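PDB 4D79: tRNA threonylcarbamoyladenosine dehydratase from Escherichia coli, which catalyses the ATP-dependent dehydration of threonylcarbamoyladenosine at position 37 of tRNAs to its cyclic form, and can accept sulfur from the cysteine desulfurase CsdA in vitro. Local coordinates for residues W44-L49 / I57-M62; A84-M89 / V102-D107; Y124-I129 / F250-H255. All blocks are in the same frame, centred on the assembly; numbering follows the deposited sequence.

Contact 1. Residues W44-L49 / I57-M62; sequences WAAEAL and ITLIDM. With ATP (adenosine-5'-triphosphate), chain K.
Ile57 extends from its strand toward the helix and sets CD1 against Leu49, in the beta-alpha-beta crossover of the Rossmann-like ThiF fold, where strand 32-36 leads into helix 42-51 and the chain returns along strand 56-60. The helix segment runs nearly antiparallel to the strand, at 170° between their directions and 10.1 Å between the axes. The contact is aliphatic, two methyl ends of the strand meeting CB atoms and a backbone carbonyl of the helix. Ile57 gives up the most surface: its CG1 stands anti to the carbonyl carbon (chi1 -63°) and its chain is extended, which carries CD1 out to within 3.8 Å of Leu49 CB. The same methyl also approaches the helix backbone, 4.2 Å from Ala46 O. Leu49 thus meets the strand through its CB, while farther out its side chain packs on Ile33 and Val35 of the neighbouring strand 32-36. Two residues on, Leu59 lies on the same face of the strand as Ile57, and its CD2 branch touches Ala46 CB at 3.9 Å; Met89 and Ile93 of helix 85-96 pack against this leucine as well. All four residues are buried. The nearest CA atoms are those of Ala46 and Ile57, 7.8 Å apart. Beyond the last strand residue the chain turns into the nucleotide pocket. There Asp61 lays its carboxylate against the ribose of ATP and takes a hydrogen bond on each oxygen, while Ile38 N also binds OD2 and Asp63 N binds OD1. The ATP O2' hydroxyl donates to Asp61 OD1 at 2.6 Å, and the O3' hydroxyl to Asp61 OD2 at 2.7 Å.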
loop_
_atom_site.group_PDB
_atom_site.type_symbol
_atom_site.label_atom_id
_atom_site.label_comp_id
_atom_site.label_asym_id
_atom_site.label_seq_id
_atom_site.Cartn_x
_atom_site.Cartn_y
_atom_site.Cartn_z
ATOM N N TRP B 44 2.826 -0.493 7.462
ATOM C CA TRP B 44 1.847 -0.965 6.495
ATOM C C TRP B 44 1.703 -2.480 6.526
ATOM O O TRP B 44 0.598 -2.987 6.333
ATOM C CB TRP B 44 2.204 -0.503 5.073
ATOM C CG TRP B 44 2.460 0.925 5.027
ATOM C CD1 TRP B 44 3.656 1.513 5.191
ATOM C CD2 TRP B 44 1.505 1.992 4.847
ATOM N NE1 TRP B 44 3.540 2.858 5.109
ATOM C CE2 TRP B 44 2.233 3.195 4.895
ATOM C CE3 TRP B 44 0.126 2.040 4.621
ATOM C CZ2 TRP B 44 1.635 4.436 4.765
ATOM C CZ3 TRP B 44 -0.475 3.271 4.467
ATOM C CH2 TRP B 44 0.274 4.456 4.544
ATOM N N ALA B 45 2.784 -3.230 6.782
ATOM C CA ALA B 45 2.619 -4.665 6.960
ATOM C C ALA B 45 1.658 -4.940 8.117
ATOM O O ALA B 45 0.776 -5.806 8.029
ATOM C CB ALA B 45 3.981 -5.327 7.189
ATOM N N ALA B 46 1.821 -4.208 9.218
ATOM C CA ALA B 46 0.982 -4.436 10.379
ATOM C C ALA B 46 -0.471 -4.140 10.058
ATOM O O ALA B 46 -1.372 -4.901 10.457
ATOM C CB ALA B 46 1.477 -3.584 11.551
ATOM N N GLU B 47 -0.708 -3.036 9.330
ATOM C CA GLU B 47 -2.035 -2.681 8.847
ATOM C C GLU B 47 -2.632 -3.808 8.017
ATOM O O GLU B 47 -3.775 -4.225 8.227
ATOM C CB GLU B 47 -1.961 -1.386 8.025
ATOM C CG GLU B 47 -3.286 -0.913 7.433
ATOM C CD GLU B 47 -4.085 -0.047 8.381
ATOM O OE1 GLU B 47 -3.606 0.166 9.519
ATOM O OE2 GLU B 47 -5.170 0.450 7.969
ATOM N N ALA B 48 -1.867 -4.317 7.069
ATOM C CA ALA B 48 -2.383 -5.349 6.182
ATOM C C ALA B 48 -2.714 -6.646 6.938
ATOM O O ALA B 48 -3.710 -7.325 6.619
ATOM C CB ALA B 48 -1.365 -5.616 5.086
ATOM N N LEU B 49 -1.890 -7.017 7.913
ATOM C CA LEU B 49 -2.184 -8.209 8.723
ATOM C C LEU B 49 -3.503 -8.051 9.475
ATOM O O LEU B 49 -4.331 -8.960 9.506
ATOM C CB LEU B 49 -1.063 -8.455 9.708
ATOM C CG LEU B 49 0.270 -8.853 9.132
ATOM C CD1 LEU B 49 1.319 -8.748 10.242
ATOM C CD2 LEU B 49 0.240 -10.216 8.531
ATOM N N ILE B 57 -1.055 -10.391 16.677
ATOM C CA ILE B 57 0.022 -9.653 16.054
ATOM C C ILE B 57 0.926 -9.148 17.160
ATOM O O ILE B 57 0.447 -8.550 18.129
ATOM C CB ILE B 57 -0.512 -8.476 15.194
ATOM C CG1 ILE B 57 -1.370 -9.017 14.044
ATOM C CG2 ILE B 57 0.631 -7.634 14.650
ATOM C CD1 ILE B 57 -2.190 -7.930 13.318
ATOM N N THR B 58 2.231 -9.359 17.009
ATOM C CA THR B 58 3.225 -8.725 17.860
ATOM C C THR B 58 3.983 -7.657 17.069
ATOM O O THR B 58 4.359 -7.864 15.906
ATOM C CB THR B 58 4.201 -9.763 18.436
ATOM O OG1 THR B 58 3.479 -10.678 19.283
ATOM C CG2 THR B 58 5.347 -9.081 19.229
ATOM N N LEU B 59 4.175 -6.494 17.697
ATOM C CA LEU B 59 4.871 -5.363 17.101
ATOM C C LEU B 59 6.107 -5.077 17.935
ATOM O O LEU B 59 5.993 -4.815 19.136
ATOM C CB LEU B 59 3.982 -4.117 17.064
ATOM C CG LEU B 59 2.616 -4.271 16.424
ATOM C CD1 LEU B 59 1.811 -2.964 16.464
ATOM C CD2 LEU B 59 2.753 -4.777 15.008
ATOM N N ILE B 60 7.275 -5.086 17.302
ATOM C CA ILE B 60 8.536 -4.837 18.011
ATOM C C ILE B 60 9.199 -3.594 17.429
ATOM O O ILE B 60 9.656 -3.603 16.283
ATOM C CB ILE B 60 9.492 -6.037 17.960
ATOM C CG1 ILE B 60 8.752 -7.301 18.362
ATOM C CG2 ILE B 60 10.704 -5.760 18.894
ATOM C CD1 ILE B 60 9.643 -8.523 18.597
ATOM N N ASP B 61 9.303 -2.553 18.252
ATOM C CA ASP B 61 9.961 -1.294 17.909
ATOM C C ASP B 61 10.061 -0.485 19.197
ATOM O O ASP B 61 9.153 -0.535 20.018
ATOM C CB ASP B 61 9.159 -0.519 16.852
ATOM C CG ASP B 61 10.007 0.428 16.013
ATOM O OD1 ASP B 61 10.949 1.060 16.539
ATOM O OD2 ASP B 61 9.717 0.539 14.805
ATOM N N MET B 62 11.134 0.302 19.361
ATOM C CA MET B 62 11.125 1.246 20.483
ATOM C C MET B 62 11.217 2.690 20.021
ATOM O O MET B 62 11.393 3.591 20.858
ATOM C CB MET B 62 12.215 0.918 21.523
ATOM C CG MET B 62 13.639 1.105 21.139
ATOM S SD MET B 62 14.767 0.581 22.462
ATOM C CE MET B 62 13.972 1.245 23.921
HETATM P PG ATP K . 14.253 7.790 10.781
HETATM O O1G ATP K . 14.456 9.088 10.036
HETATM O O2G ATP K . 13.528 7.931 12.097
HETATM O O3G ATP K . 15.473 6.900 10.802
HETATM P PB ATP K . 12.720 5.490 10.135
HETATM O O1B ATP K . 13.911 4.636 10.510
HETATM O O2B ATP K . 11.446 5.494 10.961
HETATM O O3B ATP K . 13.201 7.003 9.856
HETATM P PA ATP K . 12.120 3.609 8.126
HETATM O O1A ATP K . 13.508 3.178 7.665
HETATM O O2A ATP K . 11.002 3.662 7.118
HETATM O O3A ATP K . 12.280 5.117 8.640
HETATM O "O5'" ATP K . 11.644 2.756 9.426
HETATM C "C5'" ATP K . 12.416 1.703 10.035
HETATM C "C4'" ATP K . 11.873 1.164 11.366
HETATM O "O4'" ATP K . 12.557 -0.049 11.814
HETATM C "C3'" ATP K . 12.021 2.170 12.501
HETATM O "O3'" ATP K . 10.762 2.452 13.134
HETATM C "C2'" ATP K . 12.964 1.492 13.477
HETATM O "O2'" ATP K . 12.716 1.873 14.822
HETATM C "C1'" ATP K . 12.727 0.007 13.255
HETATM N N9 ATP K . 13.825 -0.805 13.870
HETATM C C8 ATP K . 15.141 -0.564 13.637
HETATM N N7 ATP K . 15.950 -1.416 14.319
HETATM C C5 ATP K . 15.146 -2.222 15.018
HETATM C C6 ATP K . 15.386 -3.350 15.926
HETATM N N6 ATP K . 16.643 -3.708 16.197
HETATM N N1 ATP K . 14.348 -3.974 16.486
HETATM C C2 ATP K . 13.079 -3.582 16.229
HETATM N N3 ATP K . 12.782 -2.554 15.404
HETATM C C4 ATP K . 13.751 -1.834 14.753
#

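Contact 2. Residues A84-M89 / V102-D107; sequences AKAEVM and VTVVDD. With ATP (adenosine-5'-triphosphate), chain K.
Ala86 and Val104 form the tight centre of this contact, methyl against methyl, with Ala86 CB 3.8 Å from Val104 CG1. The second branch, CG2, packs against the helix backbone at 3.8 Å from Ala86 O, so both methyls of the valine are used against the start of the helix. With so small a residue facing the strand, the backbones come close, 6.2 Å between the CA atoms of Ala86 and Val104. The outer side is looser. Glu87 is exposed; its chain leaves with CG anti to the backbone N (chi1 -166°), bends at the next bond and crosses Val104 at about a right angle, bringing OE1 to 3.8 Å from Val104 CG2, a van der Waals contact only. One residue before Ala86, Lys85 points into the ATP pocket. Its extended chain carries NZ to 2.8 Å from ATP O3', to which it donates a hydrogen bond, and to 2.6 Å from O2B of the beta phosphate; Gln73 OE1 is a further partner. A methionine in its place would probably leave the beta phosphate without this positive charge and the ribose O3' without its donor. Helix 85-96 packs against strand 101-105, the outermost strand on this side of the sheet within the chain, with Ala90 continuing the packing on Val102 and Val104, while Met89 turns to Leu59 of strand 56-60 and to helix 42-51.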
loop_
_atom_site.group_PDB
_atom_site.type_symbol
_atom_site.label_atom_id
_atom_site.label_comp_id
_atom_site.label_asym_id
_atom_site.label_seq_id
_atom_site.Cartn_x
_atom_site.Cartn_y
_atom_site.Cartn_z
ATOM N N ALA B 84 5.138 6.494 21.113
ATOM C CA ALA B 84 5.812 5.279 20.671
ATOM C C ALA B 84 5.092 4.689 19.463
ATOM O O ALA B 84 3.877 4.462 19.492
ATOM C CB ALA B 84 5.881 4.261 21.815
ATOM N N LYS B 85 5.852 4.437 18.390
ATOM C CA LYS B 85 5.272 3.918 17.160
ATOM C C LYS B 85 4.487 2.635 17.395
ATOM O O LYS B 85 3.402 2.444 16.818
ATOM C CB LYS B 85 6.353 3.631 16.124
ATOM C CG LYS B 85 7.038 4.771 15.535
ATOM C CD LYS B 85 8.098 4.271 14.561
ATOM C CE LYS B 85 8.755 5.450 13.824
ATOM N NZ LYS B 85 9.708 5.003 12.796
ATOM N N ALA B 86 5.076 1.691 18.149
ATOM C CA ALA B 86 4.443 0.378 18.295
ATOM C C ALA B 86 3.128 0.491 19.048
ATOM O O ALA B 86 2.144 -0.170 18.702
ATOM C CB ALA B 86 5.382 -0.596 18.992
ATOM N N GLU B 87 3.074 1.374 20.043
ATOM C CA GLU B 87 1.846 1.563 20.803
ATOM C C GLU B 87 0.770 2.260 19.967
ATOM O O GLU B 87 -0.411 1.926 20.078
ATOM C CB GLU B 87 2.141 2.378 22.062
ATOM C CG GLU B 87 1.036 2.336 23.072
ATOM C CD GLU B 87 0.768 0.923 23.538
ATOM O OE1 GLU B 87 1.754 0.235 23.876
ATOM O OE2 GLU B 87 -0.406 0.488 23.528
ATOM N N VAL B 88 1.147 3.276 19.176
ATOM C CA VAL B 88 0.201 3.943 18.282
ATOM C C VAL B 88 -0.394 2.948 17.293
ATOM O O VAL B 88 -1.612 2.921 17.052
ATOM C CB VAL B 88 0.905 5.102 17.546
ATOM C CG1 VAL B 88 0.015 5.671 16.419
ATOM C CG2 VAL B 88 1.268 6.195 18.512
ATOM N N MET B 89 0.467 2.124 16.692
ATOM C CA MET B 89 0.010 1.137 15.734
ATOM C C MET B 89 -0.845 0.061 16.406
ATOM O O MET B 89 -1.827 -0.410 15.821
ATOM C CB MET B 89 1.215 0.524 15.029
ATOM C CG MET B 89 0.882 -0.180 13.755
ATOM S SD MET B 89 0.216 0.938 12.503
ATOM C CE MET B 89 -0.965 -0.113 11.704
ATOM N N VAL B 102 -3.135 -8.146 20.343
ATOM C CA VAL B 102 -1.988 -7.349 19.946
ATOM C C VAL B 102 -0.997 -7.261 21.097
ATOM O O VAL B 102 -1.359 -6.864 22.204
ATOM C CB VAL B 102 -2.398 -5.938 19.516
ATOM C CG1 VAL B 102 -1.185 -5.224 18.973
ATOM C CG2 VAL B 102 -3.492 -6.004 18.487
ATOM N N THR B 103 0.255 -7.564 20.813
ATOM C CA THR B 103 1.320 -7.479 21.814
ATOM C C THR B 103 2.326 -6.449 21.334
ATOM O O THR B 103 2.711 -6.449 20.159
ATOM C CB THR B 103 1.993 -8.834 22.016
ATOM O OG1 THR B 103 1.003 -9.800 22.386
ATOM C CG2 THR B 103 3.136 -8.752 23.097
ATOM N N VAL B 104 2.725 -5.553 22.235
ATOM C CA VAL B 104 3.756 -4.558 21.965
ATOM C C VAL B 104 4.997 -4.972 22.725
ATOM O O VAL B 104 4.930 -5.207 23.932
ATOM C CB VAL B 104 3.304 -3.148 22.391
ATOM C CG1 VAL B 104 4.451 -2.161 22.378
ATOM C CG2 VAL B 104 2.160 -2.688 21.492
ATOM N N VAL B 105 6.112 -5.073 22.007
ATOM C CA VAL B 105 7.454 -5.191 22.566
ATOM C C VAL B 105 8.163 -3.862 22.331
ATOM O O VAL B 105 8.558 -3.535 21.198
ATOM C CB VAL B 105 8.222 -6.345 21.923
ATOM C CG1 VAL B 105 9.664 -6.447 22.503
ATOM C CG2 VAL B 105 7.478 -7.629 22.149
ATOM N N ASP B 106 8.319 -3.086 23.398
ATOM C CA ASP B 106 8.910 -1.754 23.307
ATOM C C ASP B 106 10.426 -1.894 23.461
ATOM O O ASP B 106 11.007 -1.594 24.502
ATOM C CB ASP B 106 8.312 -0.847 24.374
ATOM C CG ASP B 106 8.835 0.567 24.300
ATOM O OD1 ASP B 106 9.401 0.936 23.254
ATOM O OD2 ASP B 106 8.701 1.304 25.300
ATOM N N ASP B 107 11.074 -2.354 22.392
ATOM C CA ASP B 107 12.486 -2.722 22.429
ATOM C C ASP B 107 12.972 -2.880 20.997
ATOM O O ASP B 107 12.177 -2.911 20.054
ATOM C CB ASP B 107 12.689 -4.022 23.223
ATOM C CG ASP B 107 14.110 -4.188 23.775
ATOM O OD1 ASP B 107 14.986 -3.326 23.558
ATOM O OD2 ASP B 107 14.349 -5.209 24.445
HETATM P PG ATP K . 14.253 7.790 10.781
HETATM O O1G ATP K . 14.456 9.088 10.036
HETATM O O2G ATP K . 13.528 7.931 12.097
HETATM O O3G ATP K . 15.473 6.900 10.802
HETATM P PB ATP K . 12.720 5.490 10.135
HETATM O O1B ATP K . 13.911 4.636 10.510
HETATM O O2B ATP K . 11.446 5.494 10.961
HETATM O O3B ATP K . 13.201 7.003 9.856
HETATM P PA ATP K . 12.120 3.609 8.126
HETATM O O1A ATP K . 13.508 3.178 7.665
HETATM O O2A ATP K . 11.002 3.662 7.118
HETATM O O3A ATP K . 12.280 5.117 8.640
HETATM O "O5'" ATP K . 11.644 2.756 9.426
HETATM C "C5'" ATP K . 12.416 1.703 10.035
HETATM C "C4'" ATP K . 11.873 1.164 11.366
HETATM O "O4'" ATP K . 12.557 -0.049 11.814
HETATM C "C3'" ATP K . 12.021 2.170 12.501
HETATM O "O3'" ATP K . 10.762 2.452 13.134
HETATM C "C2'" ATP K . 12.964 1.492 13.477
HETATM O "O2'" ATP K . 12.716 1.873 14.822
HETATM C "C1'" ATP K . 12.727 0.007 13.255
HETATM N N9 ATP K . 13.825 -0.805 13.870
HETATM C C8 ATP K . 15.141 -0.564 13.637
HETATM N N7 ATP K . 15.950 -1.416 14.319
HETATM C C5 ATP K . 15.146 -2.222 15.018
HETATM C C6 ATP K . 15.386 -3.350 15.926
HETATM N N6 ATP K . 16.643 -3.708 16.197
HETATM N N1 ATP K . 14.348 -3.974 16.486
HETATM C C2 ATP K . 13.079 -3.582 16.229
HETATM N N3 ATP K . 12.782 -2.554 15.404
HETATM C C4 ATP K . 13.751 -1.834 14.753
#

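Contact 3. Residues Y124-I129 / F250-H255; sequences YVIDAI and FVAVSH. With ATP (adenosine-5'-triphosphate), chain K.
Ile126 has CG1 anti to its carbonyl carbon (chi1 -62°) and an extended chain, while Val253 has CG1 anti to the backbone N (chi1 170°), which leaves CG2 anti to the carbonyl carbon, and the two ends meet with Ile126 CD1 3.7 Å from Val253 CG2. The valine reaches the strand through this branch although its CB points away from it. The other branch of Ile126 is used too: CG2 faces Ala252 CB at 4.2 Å. Toward Tyr124 the packing is looser, and Tyr124 OH passes His255 CD2 obliquely at 4.4 Å. The imidazole finds its polar partner in Asp202, which is hydrogen-bonded to His255 NE2. Where the strand ends, Asp127 OD1 accepts from Ile129 N at 3.1 Å, from above the carboxylate plane, closing an Asx turn; Lys135 and Thr151 hold OD2. The turn places Ile129 at the adenine, with CG2 3.6 Å from ATP N7. Segment 250-255 of helix 242-266 runs at 163° to strand 124-127, a central strand of the sheet, and Phe250 and Val253 also pack on the second subunit: the layered alpha/beta arrangement of a Rossmann-like fold, with the nucleotide at the strand's C-terminal end.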
loop_
_atom_site.group_PDB
_atom_site.type_symbol
_atom_site.label_atom_id
_atom_site.label_comp_id
_atom_site.label_asym_id
_atom_site.label_seq_id
_atom_site.Cartn_x
_atom_site.Cartn_y
_atom_site.Cartn_z
ATOM N N TYR B 124 4.736 -16.589 11.615
ATOM C CA TYR B 124 5.556 -15.924 10.618
ATOM C C TYR B 124 6.199 -14.713 11.273
ATOM O O TYR B 124 5.598 -14.071 12.134
ATOM C CB TYR B 124 4.739 -15.460 9.383
ATOM C CG TYR B 124 5.327 -15.965 8.075
ATOM C CD1 TYR B 124 6.392 -15.297 7.444
ATOM C CD2 TYR B 124 4.835 -17.099 7.483
ATOM C CE1 TYR B 124 6.929 -15.786 6.264
ATOM C CE2 TYR B 124 5.365 -17.597 6.331
ATOM C CZ TYR B 124 6.397 -16.925 5.708
ATOM O OH TYR B 124 6.913 -17.480 4.575
ATOM N N VAL B 125 7.388 -14.361 10.800
ATOM C CA VAL B 125 8.065 -13.128 11.193
ATOM C C VAL B 125 8.250 -12.260 9.949
ATOM O O VAL B 125 8.751 -12.728 8.927
ATOM C CB VAL B 125 9.417 -13.412 11.879
ATOM C CG1 VAL B 125 10.128 -12.103 12.241
ATOM C CG2 VAL B 125 9.194 -14.266 13.157
ATOM N N ILE B 126 7.851 -11.005 10.041
ATOM C CA ILE B 126 8.048 -10.019 8.984
ATOM C C ILE B 126 9.132 -9.052 9.461
ATOM O O ILE B 126 8.975 -8.326 10.458
ATOM C CB ILE B 126 6.747 -9.294 8.618
ATOM C CG1 ILE B 126 5.716 -10.305 8.093
ATOM C CG2 ILE B 126 7.025 -8.196 7.581
ATOM C CD1 ILE B 126 4.418 -9.724 7.751
ATOM N N ASP B 127 10.260 -9.105 8.800
ATOM C CA ASP B 127 11.417 -8.324 9.195
ATOM C C ASP B 127 11.422 -7.034 8.393
ATOM O O ASP B 127 11.690 -7.042 7.185
ATOM C CB ASP B 127 12.702 -9.096 8.984
ATOM C CG ASP B 127 13.889 -8.190 8.915
ATOM O OD1 ASP B 127 13.877 -7.202 9.665
ATOM O OD2 ASP B 127 14.832 -8.461 8.150
ATOM N N ALA B 128 11.153 -5.928 9.080
ATOM C CA ALA B 128 11.102 -4.599 8.473
ATOM C C ALA B 128 12.080 -3.667 9.175
ATOM O O ALA B 128 11.821 -2.467 9.340
ATOM C CB ALA B 128 9.678 -4.056 8.513
ATOM N N ILE B 129 13.203 -4.227 9.595
ATOM C CA ILE B 129 14.267 -3.488 10.253
ATOM C C ILE B 129 15.086 -2.776 9.185
ATOM O O ILE B 129 15.440 -3.361 8.153
ATOM C CB ILE B 129 15.149 -4.454 11.080
ATOM C CG1 ILE B 129 14.367 -5.081 12.250
ATOM C CG2 ILE B 129 16.374 -3.764 11.616
ATOM C CD1 ILE B 129 15.074 -6.295 12.865
ATOM N N PHE B 250 3.153 -4.706 1.897
ATOM C CA PHE B 250 2.025 -5.482 1.397
ATOM C C PHE B 250 2.489 -6.731 0.660
ATOM O O PHE B 250 1.885 -7.811 0.816
ATOM C CB PHE B 250 1.123 -4.643 0.478
ATOM C CG PHE B 250 0.416 -3.531 1.164
ATOM C CD1 PHE B 250 0.274 -3.506 2.538
ATOM C CD2 PHE B 250 -0.134 -2.490 0.418
ATOM C CE1 PHE B 250 -0.372 -2.481 3.158
ATOM C CE2 PHE B 250 -0.799 -1.453 1.053
ATOM C CZ PHE B 250 -0.933 -1.447 2.385
ATOM N N VAL B 251 3.571 -6.621 -0.119
ATOM C CA VAL B 251 4.095 -7.800 -0.798
ATOM C C VAL B 251 4.641 -8.801 0.222
ATOM O O VAL B 251 4.457 -10.021 0.085
ATOM C CB VAL B 251 5.156 -7.396 -1.827
ATOM C CG1 VAL B 251 5.959 -8.610 -2.292
ATOM C CG2 VAL B 251 4.515 -6.683 -3.009
ATOM N N ALA B 252 5.311 -8.310 1.264
ATOM C CA ALA B 252 5.771 -9.212 2.324
ATOM C C ALA B 252 4.608 -9.987 2.966
ATOM O O ALA B 252 4.714 -11.194 3.190
ATOM C CB ALA B 252 6.541 -8.426 3.379
ATOM N N VAL B 253 3.505 -9.306 3.287
ATOM C CA VAL B 253 2.348 -9.981 3.909
ATOM C C VAL B 253 1.735 -10.999 2.960
ATOM O O VAL B 253 1.512 -12.160 3.334
ATOM C CB VAL B 253 1.327 -8.941 4.388
ATOM C CG1 VAL B 253 0.028 -9.530 4.804
ATOM C CG2 VAL B 253 1.928 -8.170 5.559
ATOM N N SER B 254 1.522 -10.612 1.703
ATOM C CA SER B 254 0.935 -11.525 0.732
ATOM C C SER B 254 1.800 -12.763 0.547
ATOM O O SER B 254 1.275 -13.879 0.415
ATOM C CB SER B 254 0.739 -10.844 -0.610
ATOM O OG SER B 254 -0.370 -9.941 -0.600
ATOM N N HIS B 255 3.121 -12.579 0.531
ATOM C CA HIS B 255 4.028 -13.716 0.426
ATOM C C HIS B 255 3.883 -14.632 1.641
ATOM O O HIS B 255 3.772 -15.860 1.504
ATOM C CB HIS B 255 5.462 -13.208 0.296
ATOM C CG HIS B 255 6.480 -14.299 0.150
ATOM N ND1 HIS B 255 6.737 -14.930 -1.049
ATOM C CD2 HIS B 255 7.277 -14.899 1.066
ATOM C CE1 HIS B 255 7.684 -15.831 -0.879
ATOM N NE2 HIS B 255 8.019 -15.847 0.398
HETATM P PG ATP K . 14.253 7.790 10.781
HETATM O O1G ATP K . 14.456 9.088 10.036
HETATM O O2G ATP K . 13.528 7.931 12.097
HETATM O O3G ATP K . 15.473 6.900 10.802
HETATM P PB ATP K . 12.720 5.490 10.135
HETATM O O1B ATP K . 13.911 4.636 10.510
HETATM O O2B ATP K . 11.446 5.494 10.961
HETATM O O3B ATP K . 13.201 7.003 9.856
HETATM P PA ATP K . 12.120 3.609 8.126
HETATM O O1A ATP K . 13.508 3.178 7.665
HETATM O O2A ATP K . 11.002 3.662 7.118
HETATM O O3A ATP K . 12.280 5.117 8.640
HETATM O "O5'" ATP K . 11.644 2.756 9.426
HETATM C "C5'" ATP K . 12.416 1.703 10.035
HETATM C "C4'" ATP K . 11.873 1.164 11.366
HETATM O "O4'" ATP K . 12.557 -0.049 11.814
HETATM C "C3'" ATP K . 12.021 2.170 12.501
HETATM O "O3'" ATP K . 10.762 2.452 13.134
HETATM C "C2'" ATP K . 12.964 1.492 13.477
HETATM O "O2'" ATP K . 12.716 1.873 14.822
HETATM C "C1'" ATP K . 12.727 0.007 13.255
HETATM N N9 ATP K . 13.825 -0.805 13.870
HETATM C C8 ATP K . 15.141 -0.564 13.637
HETATM N N7 ATP K . 15.950 -1.416 14.319
HETATM C C5 ATP K . 15.146 -2.222 15.018
HETATM C C6 ATP K . 15.386 -3.350 15.926
HETATM N N6 ATP K . 16.643 -3.708 16.197
HETATM N N1 ATP K . 14.348 -3.974 16.486
HETATM C C2 ATP K . 13.079 -3.582 16.229
HETATM N N3 ATP K . 12.782 -2.554 15.404
HETATM C C4 ATP K . 13.751 -1.834 14.753
#

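All three contacts pack helices on one sheet, and each has a residue at the same ATP: Asp61 in contact 1, Lys85 in contact 2 and Ile129 in contact 3. Contacts 1 and 2, with centres about 8 Å apart, are joined through neighbouring strands: Leu59 N lies 2.9 Å from Thr103 O, probably a hydrogen bond. Contact 1 meets contact 3 through helix packing, Ala48 CB lying 3.7 Å from Phe250 CD1, and both also touch the second subunit. Contacts 2 and 3 do not meet; their centres are about 17 Å apart, yet the ribose O3' is gripped by both Asp61 and Lys85 while Ile129 packs on the adenine.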